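Local coordinates for protein Isomerase/lactonizing enzyme (Agrobacterium fabrum str. C58, PDB 2NQL) that belongs to the enolase superfamily, joining an N-terminal domain of the mandelate racemase/muconate lactonizing enzyme kind to a TIM-barrel-like C-terminal domain that holds a sodium ion, at residues R269-W272 against D273-R277; A213-H216 against W217-P221; L105-M108 against M109-R112; G139-I142 against R143-L146. All coordinates share one frame; numbering follows the deposited sequence.

Contact 1: residues R269-W272 against D273-R277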
# COMPACT_ATOMS: atom_id res chain seq x y z
N ARG A 269 2.70 4.84 6.72
CA ARG A 269 1.47 5.57 6.47
C ARG A 269 0.62 5.79 7.73
O ARG A 269 -0.05 6.80 7.84
CB ARG A 269 0.63 4.87 5.36
CG ARG A 269 1.32 4.77 3.98
CD ARG A 269 1.56 6.14 3.36
NE ARG A 269 1.93 6.05 1.94
CZ ARG A 269 3.17 5.86 1.51
NH1 ARG A 269 4.20 5.75 2.35
NH2 ARG A 269 3.39 5.78 0.21
N THR A 270 0.60 4.82 8.65
CA THR A 270 -0.29 4.91 9.82
C THR A 270 0.43 4.38 11.07
O THR A 270 1.50 3.78 10.97
CB THR A 270 -1.56 4.05 9.64
OG1 THR A 270 -1.18 2.68 9.70
CG2 THR A 270 -2.30 4.37 8.29
N HIS A 271 -0.18 4.58 12.23
CA HIS A 271 0.36 4.05 13.47
C HIS A 271 0.50 2.52 13.43
O HIS A 271 1.34 1.95 14.13
CB HIS A 271 -0.52 4.47 14.64
CG HIS A 271 -1.88 3.86 14.61
ND1 HIS A 271 -2.19 2.70 15.30
CD2 HIS A 271 -3.01 4.21 13.95
CE1 HIS A 271 -3.45 2.38 15.07
NE2 HIS A 271 -3.97 3.29 14.26
N TRP A 272 -0.31 1.85 12.59
CA TRP A 272 -0.16 0.40 12.42
C TRP A 272 1.23 0.00 11.92
O TRP A 272 1.84 -0.99 12.36
CB TRP A 272 -1.23 -0.14 11.47
CG TRP A 272 -2.64 -0.01 11.96
CD1 TRP A 272 -3.62 0.78 11.45
CD2 TRP A 272 -3.24 -0.73 13.06
NE1 TRP A 272 -4.79 0.61 12.14
CE2 TRP A 272 -4.59 -0.31 13.13
CE3 TRP A 272 -2.76 -1.69 13.97
CZ2 TRP A 272 -5.47 -0.81 14.10
CZ3 TRP A 272 -3.64 -2.19 14.92
CH2 TRP A 272 -4.98 -1.74 14.98
N ASP A 273 1.74 0.78 10.98
CA ASP A 273 3.10 0.59 10.51
C ASP A 273 4.11 0.78 11.62
O ASP A 273 5.09 0.04 11.68
CB ASP A 273 3.40 1.56 9.36
CG ASP A 273 2.45 1.36 8.21
OD1 ASP A 273 2.15 0.18 7.94
OD2 ASP A 273 2.00 2.33 7.58
N MET A 274 3.88 1.78 12.46
CA MET A 274 4.77 2.03 13.59
C MET A 274 4.75 0.86 14.58
O MET A 274 5.82 0.39 15.00
CB MET A 274 4.38 3.32 14.30
CG MET A 274 5.29 3.65 15.47
SD MET A 274 5.03 5.33 15.98
CE MET A 274 6.02 5.36 17.48
N ARG A 275 3.54 0.40 14.92
CA ARG A 275 3.35 -0.75 15.83
C ARG A 275 4.13 -1.99 15.43
O ARG A 275 4.74 -2.63 16.28
CB ARG A 275 1.87 -1.10 15.98
CG ARG A 275 1.04 -0.03 16.62
CD ARG A 275 -0.41 -0.44 16.86
NE ARG A 275 -1.20 0.72 17.28
CZ ARG A 275 -1.23 1.23 18.51
NH1 ARG A 275 -0.53 0.68 19.50
NH2 ARG A 275 -1.98 2.30 18.76
N ALA A 276 4.12 -2.32 14.14
CA ALA A 276 4.89 -3.45 13.62
C ALA A 276 6.40 -3.35 13.88
O ALA A 276 7.06 -4.38 14.07
CB ALA A 276 4.61 -3.64 12.13
N ARG A 277 6.94 -2.14 13.93
CA ARG A 277 8.38 -1.98 14.19
C ARG A 277 8.73 -1.87 15.67
O ARG A 277 9.69 -2.48 16.11
CB ARG A 277 8.99 -0.80 13.41
CG ARG A 277 9.36 -1.12 11.98
CD ARG A 277 8.19 -0.85 11.07
NE ARG A 277 8.38 -1.29 9.70
CZ ARG A 277 7.37 -1.47 8.85
NH1 ARG A 277 6.12 -1.25 9.25
NH2 ARG A 277 7.62 -1.87 7.61
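From H271 onward the chain winds into helix 271-278: a weak bond from M274 N to T270 O is followed by firmer i to i+4 bonds from R275 N to H271 O (2.8 Å) and from A276 N to W272 O (3.2 Å). At the start of the helix the N-H groups of R269, T270 and W272 are met by side-chain oxygens. D273 folds its carboxylate back, CG beside its own backbone N (chi1 -59°), so that OD2 takes R269 N at 2.7 Å and T270 N at 3.1 Å. The first donor comes in on the anti side, the second from above the carboxylate plane; two N-H groups thus grip one oxygen. T270, the N-cap, uses OG1 to accept a weak bond from W272 N. A threonine and an aspartate, each short and able to accept, suit these two places. One turn further on, R275 runs straight from CG to NE and gives NE to H271 ND1 at 3.0 Å. The donor lies in the imidazole plane, while ring and guanidinium stand nearly upright to each other (86°). R275 CD also rests 3.9 Å from W272 CE3. On the face toward helix 295-308, M274 sends its extended, apolar chain to I301 and L304. T270 and D273 form a capping box, here starting the helix of a beta-alpha-beta unit between barrel strands 262-264 and 285-286.

Contact 2: residues A213-H216 against W217-P221. With SO4 (sulfate ion), chain D.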
# COMPACT_ATOMS: atom_id res chain seq x y z
N ALA A 213 23.23 10.52 9.83
CA ALA A 213 23.47 9.81 8.58
C ALA A 213 22.20 9.15 8.08
O ALA A 213 21.63 8.30 8.77
CB ALA A 213 24.55 8.76 8.76
N ASP A 214 21.78 9.55 6.89
CA ASP A 214 20.71 8.84 6.19
C ASP A 214 21.33 7.70 5.35
O ASP A 214 21.96 7.91 4.30
CB ASP A 214 19.87 9.82 5.34
CG ASP A 214 18.83 9.10 4.46
OD1 ASP A 214 18.47 7.93 4.74
OD2 ASP A 214 18.39 9.71 3.46
N MET A 215 21.10 6.49 5.84
CA MET A 215 21.72 5.30 5.29
C MET A 215 20.96 4.75 4.10
O MET A 215 21.45 3.84 3.42
CB MET A 215 21.87 4.24 6.37
CG MET A 215 22.89 4.66 7.42
SD MET A 215 23.13 3.34 8.60
CE MET A 215 24.16 2.25 7.61
N HIS A 216 19.77 5.30 3.86
CA HIS A 216 19.10 5.20 2.58
C HIS A 216 18.87 3.74 2.18
O HIS A 216 19.00 3.39 1.01
CB HIS A 216 19.90 5.92 1.49
CG HIS A 216 19.07 6.84 0.66
ND1 HIS A 216 18.78 8.13 1.04
CD2 HIS A 216 18.46 6.65 -0.53
CE1 HIS A 216 18.03 8.70 0.12
NE2 HIS A 216 17.82 7.82 -0.85
N TRP A 217 18.52 2.92 3.18
CA TRP A 217 17.93 1.57 2.99
C TRP A 217 18.80 0.41 2.44
O TRP A 217 18.65 -0.71 2.90
CB TRP A 217 16.60 1.61 2.21
CG TRP A 217 15.58 2.53 2.77
CD1 TRP A 217 14.71 2.27 3.82
CD2 TRP A 217 15.26 3.84 2.31
NE1 TRP A 217 13.87 3.34 4.02
CE2 TRP A 217 14.19 4.33 3.12
CE3 TRP A 217 15.77 4.68 1.29
CZ2 TRP A 217 13.63 5.60 2.94
CZ3 TRP A 217 15.21 5.94 1.12
CH2 TRP A 217 14.15 6.38 1.94
N ASN A 218 19.63 0.67 1.43
CA ASN A 218 20.18 -0.39 0.59
C ASN A 218 21.42 -1.06 1.18
O ASN A 218 22.52 -1.02 0.62
CB ASN A 218 20.35 0.04 -0.89
CG ASN A 218 21.31 1.21 -1.08
OD1 ASN A 218 21.47 2.07 -0.21
ND2 ASN A 218 21.96 1.24 -2.25
N GLN A 219 21.21 -1.66 2.35
CA GLN A 219 22.21 -2.44 3.10
C GLN A 219 21.54 -3.69 3.62
O GLN A 219 20.37 -3.66 4.04
CB GLN A 219 22.67 -1.72 4.38
CG GLN A 219 23.69 -0.67 4.23
CD GLN A 219 23.08 0.63 3.82
OE1 GLN A 219 22.01 1.03 4.32
NE2 GLN A 219 23.73 1.30 2.90
N THR A 220 22.29 -4.80 3.67
CA THR A 220 22.04 -5.86 4.64
C THR A 220 22.19 -5.38 6.05
O THR A 220 22.94 -4.49 6.26
CB THR A 220 22.98 -7.08 4.48
OG1 THR A 220 24.33 -6.65 4.56
CG2 THR A 220 22.77 -7.75 3.18
N PRO A 221 21.52 -5.98 7.00
CA PRO A 221 21.75 -5.57 8.41
C PRO A 221 23.19 -5.59 8.91
O PRO A 221 23.59 -4.70 9.69
CB PRO A 221 20.89 -6.54 9.23
CG PRO A 221 20.25 -7.45 8.27
CD PRO A 221 20.39 -6.93 6.89
S SO4 D . 14.75 9.76 -1.84
O1 SO4 D . 13.65 8.87 -2.20
O2 SO4 D . 15.97 9.20 -2.43
O3 SO4 D . 14.52 11.10 -2.35
O4 SO4 D . 14.87 9.79 -0.38
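W217 sets the edge of its indole against the face of H216, with W217 CZ3 standing 3.7 Å above the centre of the imidazole. The planes meet at 69°, a T-shaped pair. This is the tight half of the contact. The same imidazole is held at its two nitrogens: H216 ND1 approaches D214 OD2 from above its carboxylate plane, donating at 2.9 Å, and H216 NE2 donates at 2.8 Å to O2 of a sulfate ion, probably from the crystallisation liquor, at the ring edge. Histidine suits the place because one flat group offers a face to the indole and two N-H groups to anions. The far end of the indole is held too, as W217 NE1 bonds to E267. Residues 213-221 leave barrel strand 210-214 at its C-terminal end, where enolase-superfamily barrels carry their active sites, and the W217 side chain lies about 6 Å from the bound sodium ion. Positive phi at H216 and W217 swings the chain round sharply, and N218 N closes on H216 O at 2.8 Å. Packing thins out from there. N218, the centre of an inverse gamma turn with Q219 N on W217 O (2.8 Å), is partly exposed and modelled in two conformers; T220, likewise in two, faces solvent just before helix 221-231. M215 is buried against L227 and I228 of that helix.

Contact 3: residues L105-M108 against M109-R112. With SO4 (sulfate ion), chain L.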
# COMPACT_ATOMS: atom_id res chain seq x y z
N LEU A 105 -13.20 6.64 5.54
CA LEU A 105 -12.58 6.44 4.22
C LEU A 105 -11.57 5.32 4.27
O LEU A 105 -11.53 4.49 3.34
CB LEU A 105 -11.91 7.75 3.72
CG LEU A 105 -12.81 8.97 3.55
CD1 LEU A 105 -11.99 10.19 3.06
CD2 LEU A 105 -13.98 8.69 2.62
N TYR A 106 -10.76 5.29 5.32
CA TYR A 106 -9.80 4.20 5.51
C TYR A 106 -10.49 2.85 5.53
O TYR A 106 -10.06 1.89 4.86
CB TYR A 106 -8.98 4.42 6.79
CG TYR A 106 -7.90 3.40 7.01
CD1 TYR A 106 -6.68 3.50 6.35
CD2 TYR A 106 -8.09 2.34 7.90
CE1 TYR A 106 -5.67 2.54 6.58
CE2 TYR A 106 -7.11 1.38 8.10
CZ TYR A 106 -5.90 1.49 7.47
OH TYR A 106 -4.95 0.53 7.72
N ASP A 107 -11.56 2.77 6.32
CA ASP A 107 -12.35 1.53 6.43
C ASP A 107 -12.92 0.98 5.11
O ASP A 107 -13.16 -0.23 5.03
CB ASP A 107 -13.49 1.73 7.43
CG ASP A 107 -13.02 1.70 8.85
OD1 ASP A 107 -11.83 1.42 9.09
OD2 ASP A 107 -13.86 1.97 9.73
N MET A 108 -13.13 1.84 4.11
CA MET A 108 -13.73 1.41 2.84
C MET A 108 -12.91 0.32 2.14
O MET A 108 -13.48 -0.55 1.48
CB MET A 108 -13.97 2.57 1.87
CG MET A 108 -15.01 3.60 2.33
SD MET A 108 -15.74 4.49 0.97
CE MET A 108 -14.32 5.50 0.47
N MET A 109 -11.58 0.37 2.28
CA MET A 109 -10.71 -0.47 1.48
C MET A 109 -9.71 -1.27 2.30
O MET A 109 -8.92 -2.02 1.74
CB MET A 109 -9.99 0.37 0.40
CG MET A 109 -10.92 0.91 -0.71
SD MET A 109 -11.68 -0.37 -1.75
CE MET A 109 -10.38 -0.60 -2.97
N ARG A 110 -9.73 -1.12 3.62
CA ARG A 110 -8.71 -1.75 4.44
C ARG A 110 -8.67 -3.27 4.33
O ARG A 110 -7.58 -3.84 4.24
CB ARG A 110 -8.71 -1.25 5.90
CG ARG A 110 -9.71 -1.89 6.84
CD ARG A 110 -9.85 -1.14 8.18
NE ARG A 110 -8.87 -1.52 9.20
CZ ARG A 110 -9.03 -1.34 10.52
NH1 ARG A 110 -10.15 -0.80 10.99
NH2 ARG A 110 -8.10 -1.73 11.38
N VAL A 111 -9.83 -3.92 4.29
CA VAL A 111 -9.85 -5.40 4.28
C VAL A 111 -9.31 -6.00 2.98
O VAL A 111 -9.00 -7.18 2.93
CB VAL A 111 -11.24 -5.99 4.61
CG1 VAL A 111 -11.73 -5.47 5.98
CG2 VAL A 111 -12.26 -5.73 3.44
N ARG A 112 -9.22 -5.17 1.94
CA ARG A 112 -8.65 -5.60 0.68
C ARG A 112 -7.15 -5.26 0.58
O ARG A 112 -6.53 -5.52 -0.46
CB ARG A 112 -9.42 -4.99 -0.50
CG ARG A 112 -10.92 -5.39 -0.56
CD ARG A 112 -11.53 -5.11 -1.91
NE ARG A 112 -12.99 -5.37 -1.92
CZ ARG A 112 -13.94 -4.49 -1.59
NH1 ARG A 112 -13.63 -3.24 -1.19
NH2 ARG A 112 -15.23 -4.88 -1.64
S SO4 L . -12.78 -9.52 -2.85
O1 SO4 L . -13.41 -9.86 -1.59
O2 SO4 L . -11.39 -9.93 -2.86
O3 SO4 L . -13.46 -10.26 -3.91
O4 SO4 L . -12.97 -8.11 -3.10
O HOH W 1 -12.40 -2.62 4.19
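Y106, D107 and R110 meet at the subunit interface, on helix 98-109 and the loop that follows it, where an arginine meets an aromatic ring and a carboxylate. R110 CG sits between the backbone N and the carbonyl carbon (chi1 83°), which turns the chain back over the preceding turn; a further bend at chi3 lays the guanidinium beside its neighbours. Y106 CE2 touches one face of that guanidinium, 3.6 Å from R110 NE. D107 runs alongside, its carboxylate plane nearly parallel to that of the guanidinium (11°) though OD1 is offset from it, and the salt bridge from R110 NH1 to D107 OD1 is weak at 3.4 Å. The stronger partner of R110 NE is E246 of the second subunit, whose OE2 also bonds to Y106 OH; D107 therefore probably helps to orient the arginine and to balance its charge. Tyrosine suits its place by giving ring carbon CE2 to the guanidinium face and a hydroxyl to that glutamate. In the backbone, a water bridges the turn, donating to D107 O (2.6 Å) and accepting from V111 N (2.9 Å). R112, extended from CG to NE, meets O4 of a sulfate ion, probably from the crystallisation liquor, through NE at 3.0 Å; its NH1 bonds to V45 O of the second subunit. Within the chain, M108 packs on helix 75-90 and M109 on Y119 of helix 117-138, while Y106 and R110 lie against W272 of helix 271-278.

Contact 4: residues G139-I142 against R143-L146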
# COMPACT_ATOMS: atom_id res chain seq x y z
N GLY A 139 -12.39 29.40 13.63
CA GLY A 139 -11.50 30.57 13.83
C GLY A 139 -10.26 30.26 14.65
O GLY A 139 -9.79 31.11 15.43
N LYS A 140 -9.72 29.05 14.48
CA LYS A 140 -8.58 28.53 15.24
C LYS A 140 -7.57 27.94 14.27
O LYS A 140 -7.97 27.31 13.29
CB LYS A 140 -9.00 27.41 16.20
CG LYS A 140 -10.04 27.79 17.27
CD LYS A 140 -9.46 28.77 18.27
CE LYS A 140 -10.42 28.99 19.44
NZ LYS A 140 -9.90 30.04 20.36
N SER A 141 -6.28 28.10 14.55
CA SER A 141 -5.23 27.35 13.83
C SER A 141 -5.49 25.87 14.07
O SER A 141 -6.11 25.48 15.08
CB SER A 141 -3.84 27.74 14.34
OG SER A 141 -3.71 27.32 15.69
N ILE A 142 -5.04 25.02 13.14
CA ILE A 142 -5.13 23.57 13.38
C ILE A 142 -4.49 23.19 14.73
O ILE A 142 -5.06 22.42 15.51
CB ILE A 142 -4.52 22.76 12.21
CG1 ILE A 142 -5.48 22.83 11.00
CG2 ILE A 142 -4.17 21.31 12.65
CD1 ILE A 142 -4.84 22.33 9.72
N ARG A 143 -3.33 23.75 15.05
CA ARG A 143 -2.69 23.38 16.30
C ARG A 143 -3.54 23.72 17.52
O ARG A 143 -3.56 22.94 18.49
CB ARG A 143 -1.26 23.90 16.41
CG ARG A 143 -1.08 25.43 16.52
CD ARG A 143 0.41 25.75 16.30
NE ARG A 143 0.74 27.17 16.23
CZ ARG A 143 0.52 27.97 15.19
NH1 ARG A 143 -0.10 27.52 14.10
NH2 ARG A 143 0.90 29.24 15.26
N ASP A 144 -4.23 24.86 17.46
CA ASP A 144 -5.14 25.27 18.53
C ASP A 144 -6.31 24.31 18.64
O ASP A 144 -6.62 23.82 19.72
CB ASP A 144 -5.65 26.69 18.30
CG ASP A 144 -4.90 27.72 19.16
OD1 ASP A 144 -4.19 27.32 20.11
OD2 ASP A 144 -5.04 28.92 18.89
N LEU A 145 -6.90 23.99 17.49
CA LEU A 145 -7.97 23.01 17.41
C LEU A 145 -7.60 21.63 17.95
O LEU A 145 -8.43 20.94 18.52
CB LEU A 145 -8.46 22.92 15.96
CG LEU A 145 -9.85 22.40 15.66
CD1 LEU A 145 -10.92 23.24 16.33
CD2 LEU A 145 -10.02 22.41 14.17
N LEU A 146 -6.33 21.26 17.78
CA LEU A 146 -5.77 20.01 18.29
C LEU A 146 -5.38 20.07 19.78
O LEU A 146 -4.75 19.14 20.29
CB LEU A 146 -4.56 19.62 17.44
CG LEU A 146 -4.79 19.07 16.03
CD1 LEU A 146 -3.46 18.83 15.35
CD2 LEU A 146 -5.60 17.78 16.08
O HOH W 2 -5.83 29.99 16.58
O HOH W 3 -2.37 29.31 16.91
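S141 ends a short link and starts helix 142-145: S141 O takes L145 N at 2.9 Å in an almost straight bond (175°), and I142 O takes L146 N at 2.8 Å. Just before, G139 closes helix 117-138 with a Schellman motif, its positive phi being easy for a residue without a side chain. The N-cap is S141. With OG between the backbone N and the carbonyl carbon (chi1 65°), the hydroxyl turns forward to accept D144 N at 3.1 Å. D144 faces back without reaching the cap directly: a water donates to D144 OD2 and accepts from S141 N at 2.8 Å, and a second water joins S141 OG, at 2.7 Å, to the same carboxylate oxygen by a weak bond. R143 arches over the serine, its CG 3.3 Å from S141 OG and the hydroxyl below one face of the guanidinium. The extended arginine then carries its charge away to D151, with Q329 and the P368 carbonyl as further partners. On the buried side I142 and L146 lie side by side, I142 CG2 on L146 CD1 at 3.7 Å, both resting on W131 and I295; a branched and a forked aliphatic chain fit that apolar seam. The helix is thus polar on one flank and greasy on the other. S141 OG serves D144 N and one water serves S141 N, while the second water links hydroxyl to carboxylate; the negative charge of D144, close to the helix N-terminus, probably interacts favourably with the helix dipole.

Contacts 1 and 3 touch directly although they belong to different domains: W272 CZ2 lies 3.9 Å from R110 NH2, and T270 CG2 lies 4.2 Å from Y106 CE1. Contact 3 also reaches across the dimer, where its R112 carbonyl bonds to R269 of the second subunit and its V111 packs on W217 there, so one interface joins it to contacts 1 and 2 of the partner. The sodium ion, bound by E240 and E266, is nearest to contact 2, about 6 Å from the W217 side chain against about 11 Å from that of R269. Contact 4 stands apart, its centre about 38 Å from that of contact 2.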